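Local structure of dermonecrotic toxin (Pasteurella multocida, 2EBF) at residues I87-Q92 and A151-L156; Q246-L251 and G283-Y288; S381-L386 and N440-K445; K614-V619 and T694-L699. The protein is a potent mitogen and osteolytic, dermonecrotic toxin of progressive atrophic rhinitis in pigs, whose C-terminal region, the part described, carries a thiol protease-like catalytic triad. One frame throughout, in Å; residues are numbered along the deposited sequence.

From the N terminus the four contacts follow in series, each closing before the next opens, so none nests or crosses. Interaction 1 closes a largely helical loop of 58 residues between helices 88-108 and 151-164, the first of them in the membrane localization region. Interactions 2 and 3 both fall in the C2 region, their nearest atoms about 7 Å apart: the former folds a 31-residue excursion back onto the end of helix 234-248, the latter joins helices 379-387 and 442-452 beside the mixed sheet. Interaction 4 lies in the C3 region, its centre about 84 Å from that of interaction 2, and ties helix 613-617 to the approach to edge strand 697-700.

Interaction 1 (I87-Q92 and A151-L156); sequences ILDERQ and AARFLL
Asp89 and Arg153 form a salt bridge, with OD2 of the aspartate 2.8 Å from NH2 of the arginine. The nitrogen meets OD2 on its anti side, 26° out of the carboxylate plane, and the oxygen lies near the guanidinium edge but tilted out of its plane. Arg153 NE adds two weak hydrogen bonds, one to Asp89 OD2 at 3.1 Å and one to the backbone O of Asp89 at 3.2 Å. The arginine gets there by stretching straight out from its helix, CG trans to the backbone N (chi1 -179°) and every later bond extended, so that the chain spans the gap and sets the guanidinium against Asp89. The other carboxylate oxygen of Asp89 is engaged by Arg157, one turn further along the helix of Arg153. Glu90 lies alongside the arginine, with its CG 3.5 Å from Arg153 NH2, while its OE2 stays 5.0 Å from that same NH2. Further in, the buried side chain of Gln92 points at helix 151-164, where its amide end rests on the backbone and CG of Arg153 and reaches the CD2 methyl of Leu156. The axes of the helical segments 88-92 and 151-156 come within 10.0 Å, their directions 136° apart; the contact thus joins the start of helix 88-108, in the membrane localization region, to helix 151-164. Held between two arginines, the carboxylate of Asp89 probably stays ionised and offsets their like charges.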
loop_
_atom_site.group_PDB
_atom_site.type_symbol
_atom_site.label_atom_id
_atom_site.label_comp_id
_atom_site.label_asym_id
_atom_site.label_seq_id
_atom_site.Cartn_x
_atom_site.Cartn_y
_atom_site.Cartn_z
ATOM N N ILE A 87 -1.756 -21.885 6.732
ATOM C CA ILE A 87 -1.725 -20.735 5.838
ATOM C C ILE A 87 -0.399 -20.005 6.038
ATOM O O ILE A 87 -0.121 -19.453 7.108
ATOM C CB ILE A 87 -2.941 -19.799 6.052
ATOM C CG1 ILE A 87 -4.249 -20.581 5.889
ATOM C CG2 ILE A 87 -2.937 -18.651 5.042
ATOM C CD1 ILE A 87 -5.458 -19.840 6.428
ATOM N N LEU A 88 0.416 -20.019 4.992
ATOM C CA LEU A 88 1.813 -19.615 5.093
ATOM C C LEU A 88 2.003 -18.154 5.488
ATOM O O LEU A 88 2.935 -17.833 6.229
ATOM C CB LEU A 88 2.544 -19.912 3.781
ATOM C CG LEU A 88 3.230 -21.285 3.626
ATOM C CD1 LEU A 88 2.627 -22.418 4.471
ATOM C CD2 LEU A 88 3.320 -21.675 2.161
ATOM N N ASP A 89 1.137 -17.277 4.981
ATOM C CA ASP A 89 1.187 -15.855 5.350
ATOM C C ASP A 89 0.892 -15.651 6.835
ATOM O O ASP A 89 1.502 -14.793 7.495
ATOM C CB ASP A 89 0.217 -15.023 4.500
ATOM C CG ASP A 89 0.415 -13.531 4.700
ATOM O OD1 ASP A 89 1.353 -12.955 4.097
ATOM O OD2 ASP A 89 -0.358 -12.939 5.470
ATOM N N GLU A 90 -0.056 -16.427 7.363
ATOM C CA GLU A 90 -0.339 -16.396 8.782
ATOM C C GLU A 90 0.804 -17.004 9.589
ATOM O O GLU A 90 1.195 -16.462 10.628
ATOM C CB GLU A 90 -1.664 -17.115 9.083
ATOM C CG GLU A 90 -2.858 -16.319 8.608
ATOM C CD GLU A 90 -4.175 -17.023 8.856
ATOM O OE1 GLU A 90 -4.193 -18.041 9.588
ATOM O OE2 GLU A 90 -5.195 -16.552 8.312
ATOM N N ARG A 91 1.332 -18.132 9.107
ATOM C CA ARG A 91 2.490 -18.783 9.725
ATOM C C ARG A 91 3.657 -17.804 9.917
ATOM O O ARG A 91 4.199 -17.686 11.025
ATOM C CB ARG A 91 2.962 -19.991 8.904
ATOM C CG ARG A 91 4.019 -20.817 9.622
ATOM C CD ARG A 91 4.563 -21.933 8.753
ATOM N NE ARG A 91 3.580 -22.999 8.560
ATOM C CZ ARG A 91 3.775 -24.047 7.764
ATOM N NH1 ARG A 91 4.914 -24.174 7.090
ATOM N NH2 ARG A 91 2.827 -24.960 7.628
ATOM N N GLN A 92 4.051 -17.099 8.858
ATOM C CA GLN A 92 5.177 -16.157 9.007
ATOM C C GLN A 92 4.795 -14.995 9.926
ATOM O O GLN A 92 5.636 -14.494 10.666
ATOM C CB GLN A 92 5.772 -15.699 7.667
ATOM C CG GLN A 92 4.886 -14.847 6.739
ATOM C CD GLN A 92 5.163 -13.340 6.804
ATOM O OE1 GLN A 92 4.868 -12.601 5.853
ATOM N NE2 GLN A 92 5.684 -12.876 7.923
ATOM N N ALA A 151 4.079 -4.915 10.819
ATOM C CA ALA A 151 5.029 -4.320 9.857
ATOM C C ALA A 151 5.944 -5.369 9.216
ATOM O O ALA A 151 6.014 -5.480 7.986
ATOM C CB ALA A 151 5.843 -3.211 10.522
ATOM N N ALA A 152 6.639 -6.147 10.044
ATOM C CA ALA A 152 7.524 -7.193 9.519
ATOM C C ALA A 152 6.778 -8.204 8.650
ATOM O O ALA A 152 7.271 -8.622 7.600
ATOM C CB ALA A 152 8.261 -7.899 10.653
ATOM N N ARG A 153 5.591 -8.608 9.094
ATOM C CA ARG A 153 4.776 -9.536 8.327
ATOM C C ARG A 153 4.455 -8.987 6.940
ATOM O O ARG A 153 4.599 -9.684 5.939
ATOM C CB ARG A 153 3.474 -9.816 9.068
ATOM C CG ARG A 153 2.570 -10.802 8.338
ATOM C CD ARG A 153 1.238 -10.971 9.070
ATOM N NE ARG A 153 0.392 -11.929 8.353
ATOM C CZ ARG A 153 -0.872 -12.203 8.670
ATOM N NH1 ARG A 153 -1.449 -11.592 9.691
ATOM N NH2 ARG A 153 -1.560 -13.083 7.957
ATOM N N PHE A 154 4.012 -7.732 6.896
ATOM C CA PHE A 154 3.655 -7.076 5.652
ATOM C C PHE A 154 4.885 -6.925 4.759
ATOM O O PHE A 154 4.839 -7.210 3.564
ATOM C CB PHE A 154 3.055 -5.692 5.940
ATOM C CG PHE A 154 2.835 -4.863 4.708
ATOM C CD1 PHE A 154 1.601 -4.859 4.070
ATOM C CD2 PHE A 154 3.873 -4.101 4.170
ATOM C CE1 PHE A 154 1.400 -4.102 2.920
ATOM C CE2 PHE A 154 3.680 -3.339 3.017
ATOM C CZ PHE A 154 2.453 -3.342 2.395
ATOM N N LEU A 155 5.984 -6.485 5.355
ATOM C CA LEU A 155 7.187 -6.241 4.576
ATOM C C LEU A 155 7.791 -7.521 4.012
ATOM O O LEU A 155 8.229 -7.522 2.868
ATOM C CB LEU A 155 8.207 -5.436 5.374
ATOM C CG LEU A 155 7.789 -3.988 5.669
ATOM C CD1 LEU A 155 8.664 -3.434 6.773
ATOM C CD2 LEU A 155 7.812 -3.077 4.417
ATOM N N LEU A 156 7.813 -8.602 4.790
ATOM C CA LEU A 156 8.341 -9.879 4.265
ATOM C C LEU A 156 7.427 -10.460 3.181
ATOM O O LEU A 156 7.900 -11.007 2.196
ATOM C CB LEU A 156 8.595 -10.908 5.374
ATOM C CG LEU A 156 9.198 -12.238 4.900
ATOM C CD1 LEU A 156 10.587 -12.023 4.283
ATOM C CD2 LEU A 156 9.311 -13.159 6.072
#

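Interaction 2 (Q246-L251 and G283-Y288); sequences QSKGML and GPYELY
A Met-aromatic contact joins Met250, just past the C-terminal end of helix 234-248, to Tyr285 in the loop that leads into helix 288-300. The sulfur SD of Met250 stands 4.5 Å from the centroid of the Tyr285 ring, 23° off the ring normal, and so lies over a face, displaced toward the rim. The methionine CG touches the same ring at its CD2, 3.9 Å away. With CG beside the backbone N (chi1 -53°) and further bends beyond it, the Met250 chain crosses the tyrosine at about a right angle and brings its sulfur round over the ring. Pro284 CB covers the opposite face, offset toward the rim, which leaves the ring sandwiched between the two residues. Its hydroxyl is hydrogen-bonded to Asp428 on helix 425-434, where Ala429 also touches both Met250 and Tyr285; the contact thus brings the end of helix 234-248, the loop and helix 425-434 together within the C2 region. At the more exposed side, Lys248, near the end of helix 234-248, sends a bent chain across to the loop. Its NZ donates to the backbone O of Pro284 at 3.1 Å, tilted 25° from the carbonyl plane. The same NZ comes within 3.4 Å of Tyr285 CA, yet remains 5.9 Å from Glu286 OE1. Glu286 instead uses its OE2 to accept a hydrogen bond from the backbone N of Gly282.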
loop_
_atom_site.group_PDB
_atom_site.type_symbol
_atom_site.label_atom_id
_atom_site.label_comp_id
_atom_site.label_asym_id
_atom_site.label_seq_id
_atom_site.Cartn_x
_atom_site.Cartn_y
_atom_site.Cartn_z
ATOM N N GLN A 246 -19.410 15.755 28.076
ATOM C CA GLN A 246 -20.532 14.879 27.712
ATOM C C GLN A 246 -21.897 15.579 27.675
ATOM O O GLN A 246 -22.666 15.401 26.729
ATOM C CB GLN A 246 -20.590 13.670 28.659
ATOM C CG GLN A 246 -19.852 12.424 28.166
ATOM C CD GLN A 246 -18.349 12.465 28.404
ATOM O OE1 GLN A 246 -17.687 13.468 28.134
ATOM N NE2 GLN A 246 -17.800 11.358 28.892
ATOM N N SER A 247 -22.185 16.377 28.700
ATOM C CA SER A 247 -23.457 17.098 28.797
ATOM C C SER A 247 -23.568 18.273 27.815
ATOM O O SER A 247 -24.669 18.768 27.553
ATOM C CB SER A 247 -23.680 17.584 30.230
ATOM O OG SER A 247 -24.967 18.160 30.376
ATOM N N LYS A 248 -22.429 18.702 27.269
ATOM C CA LYS A 248 -22.376 19.846 26.357
ATOM C C LYS A 248 -22.220 19.411 24.892
ATOM O O LYS A 248 -23.056 19.746 24.049
ATOM C CB LYS A 248 -21.254 20.803 26.777
ATOM C CG LYS A 248 -21.407 22.235 26.285
ATOM C CD LYS A 248 -20.847 23.228 27.305
ATOM C CE LYS A 248 -20.253 24.458 26.635
ATOM N NZ LYS A 248 -18.968 24.126 25.954
ATOM N N GLY A 249 -21.154 18.670 24.593
ATOM C CA GLY A 249 -20.914 18.176 23.239
ATOM C C GLY A 249 -19.585 17.469 23.039
ATOM O O GLY A 249 -19.552 16.338 22.543
ATOM N N MET A 250 -18.496 18.133 23.429
ATOM C CA MET A 250 -17.132 17.642 23.194
ATOM C C MET A 250 -16.747 16.443 24.081
ATOM O O MET A 250 -17.453 16.115 25.039
ATOM C CB MET A 250 -16.120 18.785 23.374
ATOM C CG MET A 250 -16.421 20.045 22.557
ATOM S SD MET A 250 -15.773 19.991 20.870
ATOM C CE MET A 250 -14.166 20.764 21.089
ATOM N N LEU A 251 -15.631 15.791 23.733
ATOM C CA LEU A 251 -15.052 14.660 24.490
ATOM C C LEU A 251 -16.060 13.598 24.945
ATOM O O LEU A 251 -15.935 13.031 26.032
ATOM C CB LEU A 251 -14.228 15.162 25.685
ATOM C CG LEU A 251 -13.147 16.226 25.465
ATOM C CD1 LEU A 251 -12.567 16.658 26.806
ATOM C CD2 LEU A 251 -12.046 15.735 24.530
ATOM N N GLY A 283 -15.873 31.114 25.482
ATOM C CA GLY A 283 -16.130 30.713 24.101
ATOM C C GLY A 283 -17.210 29.648 24.011
ATOM O O GLY A 283 -17.683 29.161 25.044
ATOM N N PRO A 284 -17.607 29.273 22.775
ATOM C CA PRO A 284 -18.653 28.261 22.552
ATOM C C PRO A 284 -18.321 26.885 23.140
ATOM O O PRO A 284 -19.225 26.171 23.583
ATOM C CB PRO A 284 -18.760 28.184 21.024
ATOM C CG PRO A 284 -17.517 28.808 20.502
ATOM C CD PRO A 284 -17.083 29.816 21.508
ATOM N N TYR A 285 -17.043 26.522 23.158
ATOM C CA TYR A 285 -16.638 25.226 23.716
ATOM C C TYR A 285 -15.745 25.353 24.954
ATOM O O TYR A 285 -15.245 24.349 25.491
ATOM C CB TYR A 285 -16.032 24.339 22.616
ATOM C CG TYR A 285 -16.994 24.130 21.455
ATOM C CD1 TYR A 285 -16.762 24.714 20.209
ATOM C CD2 TYR A 285 -18.162 23.376 21.622
ATOM C CE1 TYR A 285 -17.661 24.533 19.148
ATOM C CE2 TYR A 285 -19.060 23.194 20.574
ATOM C CZ TYR A 285 -18.799 23.771 19.344
ATOM O OH TYR A 285 -19.693 23.588 18.327
ATOM N N GLU A 286 -15.563 26.596 25.404
ATOM C CA GLU A 286 -14.850 26.919 26.647
ATOM C C GLU A 286 -13.405 26.392 26.634
ATOM O O GLU A 286 -12.868 26.075 25.574
ATOM C CB GLU A 286 -15.643 26.423 27.869
ATOM C CG GLU A 286 -15.344 27.149 29.188
ATOM C CD GLU A 286 -15.776 28.605 29.200
ATOM O OE1 GLU A 286 -16.892 28.922 28.726
ATOM O OE2 GLU A 286 -14.996 29.438 29.704
ATOM N N LEU A 287 -12.776 26.295 27.800
ATOM C CA LEU A 287 -11.372 25.907 27.855
ATOM C C LEU A 287 -11.170 24.402 28.038
ATOM O O LEU A 287 -10.113 23.879 27.700
ATOM C CB LEU A 287 -10.647 26.687 28.962
ATOM C CG LEU A 287 -9.120 26.846 28.867
ATOM C CD1 LEU A 287 -8.701 27.698 27.659
ATOM C CD2 LEU A 287 -8.556 27.429 30.163
ATOM N N TYR A 288 -12.201 23.718 28.533
ATOM C CA TYR A 288 -12.073 22.368 29.107
ATOM C C TYR A 288 -11.485 21.279 28.197
ATOM O O TYR A 288 -10.645 20.495 28.653
ATOM C CB TYR A 288 -13.401 21.898 29.720
ATOM C CG TYR A 288 -14.159 22.975 30.471
ATOM C CD1 TYR A 288 -13.498 23.875 31.307
ATOM C CD2 TYR A 288 -15.541 23.086 30.350
ATOM C CE1 TYR A 288 -14.196 24.870 31.992
ATOM C CE2 TYR A 288 -16.252 24.072 31.032
ATOM C CZ TYR A 288 -15.574 24.960 31.851
ATOM O OH TYR A 288 -16.277 25.942 32.524
#

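Interaction 3 (S381-L386 and N440-K445); sequences SIDFFL and NGAFRK
Asp383 OD1 lies 4.3 Å from Lys445 NZ, opposite charges near each other but too far apart for a salt bridge. Beside this pair the contact is apolar and is carried chiefly by Ile382, whose two branches part at CB. Its CG1 arm, trans to the carbonyl carbon (chi1 -65°), ends in CD1 directly over the face of the Phe443 ring. This is a CH-pi contact, 3.8 Å from CD1 to the ring centroid and only 10° off the ring normal. The other branch, CG2, packs on CB of Ala442 at 3.9 Å and comes within 3.4 Å of the backbone O of Ala442. Helix 379-387 follows the parallel strand 372-376, and helix 442-452 leads toward the outermost strand 456-461 of the same mixed sheet, so the contact pairs two connecting helices of an alpha/beta arrangement. Ile382 also touches Phe501 on strand 498-502, which puts it between the neighbouring helix and the sheet. At the start of helix 442-452, Gly441 takes the N-cap position and the carboxylate of Asp435 accepts from the backbone N of both Phe443 and Arg444. One turn on from Ile382, Leu386 directs its CD1 methyl at CB of Lys445, 3.8 Å away, and touches Leu446 as well. The lysine chain bends beyond this point, carrying its amino group toward Asp383.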
loop_
_atom_site.group_PDB
_atom_site.type_symbol
_atom_site.label_atom_id
_atom_site.label_comp_id
_atom_site.label_asym_id
_atom_site.label_seq_id
_atom_site.Cartn_x
_atom_site.Cartn_y
_atom_site.Cartn_z
ATOM N N SER A 381 -9.076 32.856 -2.170
ATOM C CA SER A 381 -9.670 31.979 -3.186
ATOM C C SER A 381 -11.134 31.690 -2.880
ATOM O O SER A 381 -11.984 31.775 -3.773
ATOM C CB SER A 381 -8.888 30.664 -3.309
ATOM O OG SER A 381 -7.626 30.873 -3.933
ATOM N N ILE A 382 -11.428 31.358 -1.623
ATOM C CA ILE A 382 -12.799 31.071 -1.213
ATOM C C ILE A 382 -13.703 32.295 -1.429
ATOM O O ILE A 382 -14.812 32.169 -1.951
ATOM C CB ILE A 382 -12.884 30.563 0.255
ATOM C CG1 ILE A 382 -12.169 29.202 0.396
ATOM C CG2 ILE A 382 -14.347 30.462 0.693
ATOM C CD1 ILE A 382 -11.891 28.761 1.846
ATOM N N ASP A 383 -13.220 33.475 -1.038
ATOM C CA ASP A 383 -13.979 34.718 -1.238
ATOM C C ASP A 383 -14.252 35.016 -2.713
ATOM O O ASP A 383 -15.361 35.422 -3.067
ATOM C CB ASP A 383 -13.281 35.901 -0.565
ATOM C CG ASP A 383 -13.383 35.856 0.953
ATOM O OD1 ASP A 383 -14.397 35.354 1.486
ATOM O OD2 ASP A 383 -12.451 36.339 1.622
ATOM N N PHE A 384 -13.248 34.812 -3.568
ATOM C CA PHE A 384 -13.426 34.953 -5.019
ATOM C C PHE A 384 -14.512 34.015 -5.550
ATOM O O PHE A 384 -15.375 34.417 -6.331
ATOM C CB PHE A 384 -12.110 34.680 -5.763
ATOM C CG PHE A 384 -12.248 34.731 -7.255
ATOM C CD1 PHE A 384 -12.553 33.583 -7.980
ATOM C CD2 PHE A 384 -12.097 35.934 -7.937
ATOM C CE1 PHE A 384 -12.703 33.636 -9.353
ATOM C CE2 PHE A 384 -12.242 35.993 -9.315
ATOM C CZ PHE A 384 -12.552 34.846 -10.022
ATOM N N PHE A 385 -14.445 32.753 -5.135
ATOM C CA PHE A 385 -15.439 31.761 -5.530
ATOM C C PHE A 385 -16.840 32.221 -5.101
ATOM O O PHE A 385 -17.772 32.279 -5.915
ATOM C CB PHE A 385 -15.091 30.391 -4.922
ATOM C CG PHE A 385 -16.145 29.360 -5.141
ATOM C CD1 PHE A 385 -16.931 28.914 -4.082
ATOM C CD2 PHE A 385 -16.387 28.861 -6.419
ATOM C CE1 PHE A 385 -17.927 27.979 -4.289
ATOM C CE2 PHE A 385 -17.394 27.919 -6.632
ATOM C CZ PHE A 385 -18.155 27.475 -5.568
ATOM N N LEU A 386 -16.973 32.588 -3.830
ATOM C CA LEU A 386 -18.270 33.027 -3.305
ATOM C C LEU A 386 -18.792 34.274 -4.011
ATOM O O LEU A 386 -19.988 34.373 -4.276
ATOM C CB LEU A 386 -18.221 33.224 -1.782
ATOM C CG LEU A 386 -17.912 31.955 -0.975
ATOM C CD1 LEU A 386 -17.882 32.242 0.498
ATOM C CD2 LEU A 386 -18.919 30.860 -1.288
ATOM N N ASN A 440 -16.941 34.952 11.202
ATOM C CA ASN A 440 -17.406 35.092 9.823
ATOM C C ASN A 440 -16.805 33.987 8.964
ATOM O O ASN A 440 -17.544 33.217 8.340
ATOM C CB ASN A 440 -17.072 36.484 9.262
ATOM C CG ASN A 440 -17.764 37.609 10.026
ATOM O OD1 ASN A 440 -18.931 37.927 9.772
ATOM N ND2 ASN A 440 -17.037 38.224 10.960
ATOM N N GLY A 441 -15.472 33.919 8.955
ATOM C CA GLY A 441 -14.695 32.801 8.411
ATOM C C GLY A 441 -15.065 32.225 7.055
ATOM O O GLY A 441 -16.197 31.785 6.845
ATOM N N ALA A 442 -14.082 32.191 6.157
ATOM C CA ALA A 442 -14.252 31.729 4.768
ATOM C C ALA A 442 -14.716 30.279 4.628
ATOM O O ALA A 442 -15.603 29.983 3.814
ATOM C CB ALA A 442 -12.964 31.946 3.982
ATOM N N PHE A 443 -14.113 29.374 5.403
ATOM C CA PHE A 443 -14.492 27.958 5.350
ATOM C C PHE A 443 -15.937 27.774 5.810
ATOM O O PHE A 443 -16.715 27.051 5.185
ATOM C CB PHE A 443 -13.527 27.087 6.166
ATOM C CG PHE A 443 -12.166 26.895 5.512
ATOM C CD1 PHE A 443 -11.074 27.670 5.900
ATOM C CD2 PHE A 443 -11.985 25.943 4.507
ATOM C CE1 PHE A 443 -9.812 27.491 5.300
ATOM C CE2 PHE A 443 -10.738 25.754 3.906
ATOM C CZ PHE A 443 -9.648 26.526 4.303
ATOM N N ARG A 444 -16.293 28.455 6.899
ATOM C CA ARG A 444 -17.669 28.480 7.391
ATOM C C ARG A 444 -18.621 29.047 6.339
ATOM O O ARG A 444 -19.674 28.470 6.062
ATOM C CB ARG A 444 -17.742 29.305 8.679
ATOM C CG ARG A 444 -19.088 29.288 9.361
ATOM C CD ARG A 444 -19.032 29.960 10.735
ATOM N NE ARG A 444 -18.145 29.250 11.665
ATOM C CZ ARG A 444 -18.478 28.164 12.363
ATOM N NH1 ARG A 444 -19.690 27.631 12.260
ATOM N NH2 ARG A 444 -17.587 27.604 13.172
ATOM N N LYS A 445 -18.237 30.178 5.754
ATOM C CA LYS A 445 -19.022 30.823 4.699
ATOM C C LYS A 445 -19.224 29.939 3.474
ATOM O O LYS A 445 -20.310 29.931 2.874
ATOM C CB LYS A 445 -18.373 32.144 4.289
ATOM C CG LYS A 445 -18.866 33.342 5.094
ATOM C CD LYS A 445 -17.910 34.527 5.002
ATOM C CE LYS A 445 -18.163 35.382 3.770
ATOM N NZ LYS A 445 -17.656 36.780 3.972
#

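Interaction 4 (K614-V619 and T694-L699); sequences KMNSLV and TTILIL
Val619 turns CG1 trans to its backbone N (chi1 167°), which spreads its two methyls over neighbouring residues of segment 694-699. CG1 packs against CB of Thr695 at 3.7 Å, while CG2 lies 3.8 Å from CG1 of Ile696. Thr695 holds OG1 between its backbone N and carbonyl carbon (chi1 50°), an orientation that directs the hydroxyl toward Asn616 and leaves CB to face the valine. Ile696 extends its CG1 arm toward the helix, where CD1 lies 4.0 Å from CB of Met615 and touches the amide of Asn616. The polar side is bridged by water. One water hydrogen-bonds Thr695 OG1 at 2.8 Å and donates to Asn616 OD1, at a distance of 2.5 Å that is doubtfully short. A second water is 3.0 Å from Thr695 OG1 and reaches Asn616 OD1 only through a weak bond of 3.4 Å. ND2 of Asn616 is hydrogen-bonded to the backbone O of Lys610 and of Asp612, which fixes the turn of the amide and presents its oxygen to the waters. Val619 directly precedes Cys620, disulfide-linked to Cys626 of the phosphonate pocket, though the side chain of Val619 is about 14 Å from the bound phosphonate. Within the C3 region, Met615 also leans on helix 629-639. The segment of Thr695 and Ile696 runs on into edge strand 697-700, which pairs with strand 676-681 and packs Ile698 on helix 596-610 and Leu697 on helix 701-711.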
loop_
_atom_site.group_PDB
_atom_site.type_symbol
_atom_site.label_atom_id
_atom_site.label_comp_id
_atom_site.label_asym_id
_atom_site.label_seq_id
_atom_site.Cartn_x
_atom_site.Cartn_y
_atom_site.Cartn_z
ATOM N N LYS A 614 9.782 -26.709 -46.553
ATOM C CA LYS A 614 11.050 -26.399 -45.915
ATOM C C LYS A 614 10.942 -26.394 -44.379
ATOM O O LYS A 614 11.823 -26.920 -43.698
ATOM C CB LYS A 614 11.656 -25.122 -46.500
ATOM C CG LYS A 614 12.198 -25.368 -47.907
ATOM C CD LYS A 614 12.546 -24.100 -48.669
ATOM C CE LYS A 614 13.127 -24.471 -50.032
ATOM N NZ LYS A 614 13.555 -23.293 -50.856
ATOM N N MET A 615 9.842 -25.853 -43.848
ATOM C CA MET A 615 9.559 -25.921 -42.403
ATOM C C MET A 615 9.472 -27.345 -41.894
ATOM O O MET A 615 9.948 -27.653 -40.800
ATOM C CB MET A 615 8.244 -25.248 -42.047
ATOM C CG MET A 615 8.348 -23.787 -41.817
ATOM S SD MET A 615 9.553 -23.298 -40.560
ATOM C CE MET A 615 9.224 -21.564 -40.752
ATOM N N ASN A 616 8.826 -28.205 -42.671
ATOM C CA ASN A 616 8.716 -29.595 -42.280
ATOM C C ASN A 616 10.039 -30.336 -42.335
ATOM O O ASN A 616 10.278 -31.224 -41.524
ATOM C CB ASN A 616 7.618 -30.291 -43.066
ATOM C CG ASN A 616 6.248 -29.960 -42.523
ATOM O OD1 ASN A 616 5.737 -30.661 -41.647
ATOM N ND2 ASN A 616 5.670 -28.853 -42.986
ATOM N N SER A 617 10.904 -29.952 -43.271
ATOM C CA SER A 617 12.268 -30.492 -43.331
ATOM C C SER A 617 13.053 -30.197 -42.057
ATOM O O SER A 617 13.972 -30.932 -41.708
ATOM C CB SER A 617 13.032 -29.911 -44.514
ATOM O OG SER A 617 12.546 -30.436 -45.736
ATOM N N LEU A 618 12.681 -29.120 -41.372
ATOM C CA LEU A 618 13.398 -28.649 -40.186
ATOM C C LEU A 618 12.990 -29.373 -38.913
ATOM O O LEU A 618 13.672 -29.272 -37.884
ATOM C CB LEU A 618 13.168 -27.148 -40.002
ATOM C CG LEU A 618 13.770 -26.250 -41.080
ATOM C CD1 LEU A 618 13.417 -24.814 -40.807
ATOM C CD2 LEU A 618 15.286 -26.446 -41.171
ATOM N N VAL A 619 11.871 -30.090 -38.983
ATOM C CA VAL A 619 11.299 -30.756 -37.821
ATOM C C VAL A 619 12.306 -31.697 -37.148
ATOM O O VAL A 619 12.922 -32.531 -37.802
ATOM C CB VAL A 619 10.004 -31.500 -38.197
ATOM C CG1 VAL A 619 9.579 -32.446 -37.093
ATOM C CG2 VAL A 619 8.907 -30.492 -38.504
ATOM N N THR A 694 0.673 -32.817 -34.002
ATOM C CA THR A 694 1.336 -32.074 -35.074
ATOM C C THR A 694 2.850 -31.973 -34.804
ATOM O O THR A 694 3.267 -31.958 -33.650
ATOM C CB THR A 694 0.710 -30.655 -35.203
ATOM O OG1 THR A 694 1.210 -30.003 -36.371
ATOM C CG2 THR A 694 1.017 -29.778 -33.974
ATOM N N THR A 695 3.656 -31.912 -35.864
ATOM C CA THR A 695 5.116 -31.794 -35.739
ATOM C C THR A 695 5.586 -30.370 -35.430
ATOM O O THR A 695 6.657 -30.183 -34.866
ATOM C CB THR A 695 5.840 -32.248 -37.020
ATOM O OG1 THR A 695 5.255 -31.590 -38.147
ATOM C CG2 THR A 695 5.730 -33.762 -37.199
ATOM N N ILE A 696 4.801 -29.374 -35.825
ATOM C CA ILE A 696 5.180 -27.977 -35.604
ATOM C C ILE A 696 4.154 -27.330 -34.688
ATOM O O ILE A 696 2.970 -27.218 -35.045
ATOM C CB ILE A 696 5.282 -27.171 -36.938
ATOM C CG1 ILE A 696 6.276 -27.829 -37.907
ATOM C CG2 ILE A 696 5.654 -25.701 -36.671
ATOM C CD1 ILE A 696 6.113 -27.354 -39.350
ATOM N N LEU A 697 4.612 -26.929 -33.507
ATOM C CA LEU A 697 3.753 -26.305 -32.503
ATOM C C LEU A 697 3.667 -24.793 -32.679
ATOM O O LEU A 697 4.679 -24.086 -32.608
ATOM C CB LEU A 697 4.260 -26.640 -31.091
ATOM C CG LEU A 697 3.500 -26.031 -29.904
ATOM C CD1 LEU A 697 2.010 -26.394 -29.923
ATOM C CD2 LEU A 697 4.126 -26.484 -28.586
ATOM N N ILE A 698 2.453 -24.296 -32.907
ATOM C CA ILE A 698 2.225 -22.855 -33.045
ATOM C C ILE A 698 1.209 -22.379 -32.017
ATOM O O ILE A 698 0.037 -22.796 -32.041
ATOM C CB ILE A 698 1.779 -22.472 -34.488
ATOM C CG1 ILE A 698 2.845 -22.931 -35.496
ATOM C CG2 ILE A 698 1.490 -20.957 -34.589
ATOM C CD1 ILE A 698 2.440 -22.778 -36.956
ATOM N N LEU A 699 1.671 -21.525 -31.107
ATOM C CA LEU A 699 0.819 -20.914 -30.087
ATOM C C LEU A 699 1.312 -19.519 -29.760
ATOM O O LEU A 699 2.496 -19.215 -29.969
ATOM C CB LEU A 699 0.819 -21.743 -28.791
ATOM C CG LEU A 699 0.072 -23.063 -28.672
ATOM C CD1 LEU A 699 0.582 -23.828 -27.442
ATOM C CD2 LEU A 699 -1.455 -22.857 -28.613
HETATM O O HOH W 1 6.473 -32.696 -40.426
HETATM O O HOH W 2 3.347 -29.705 -39.453
#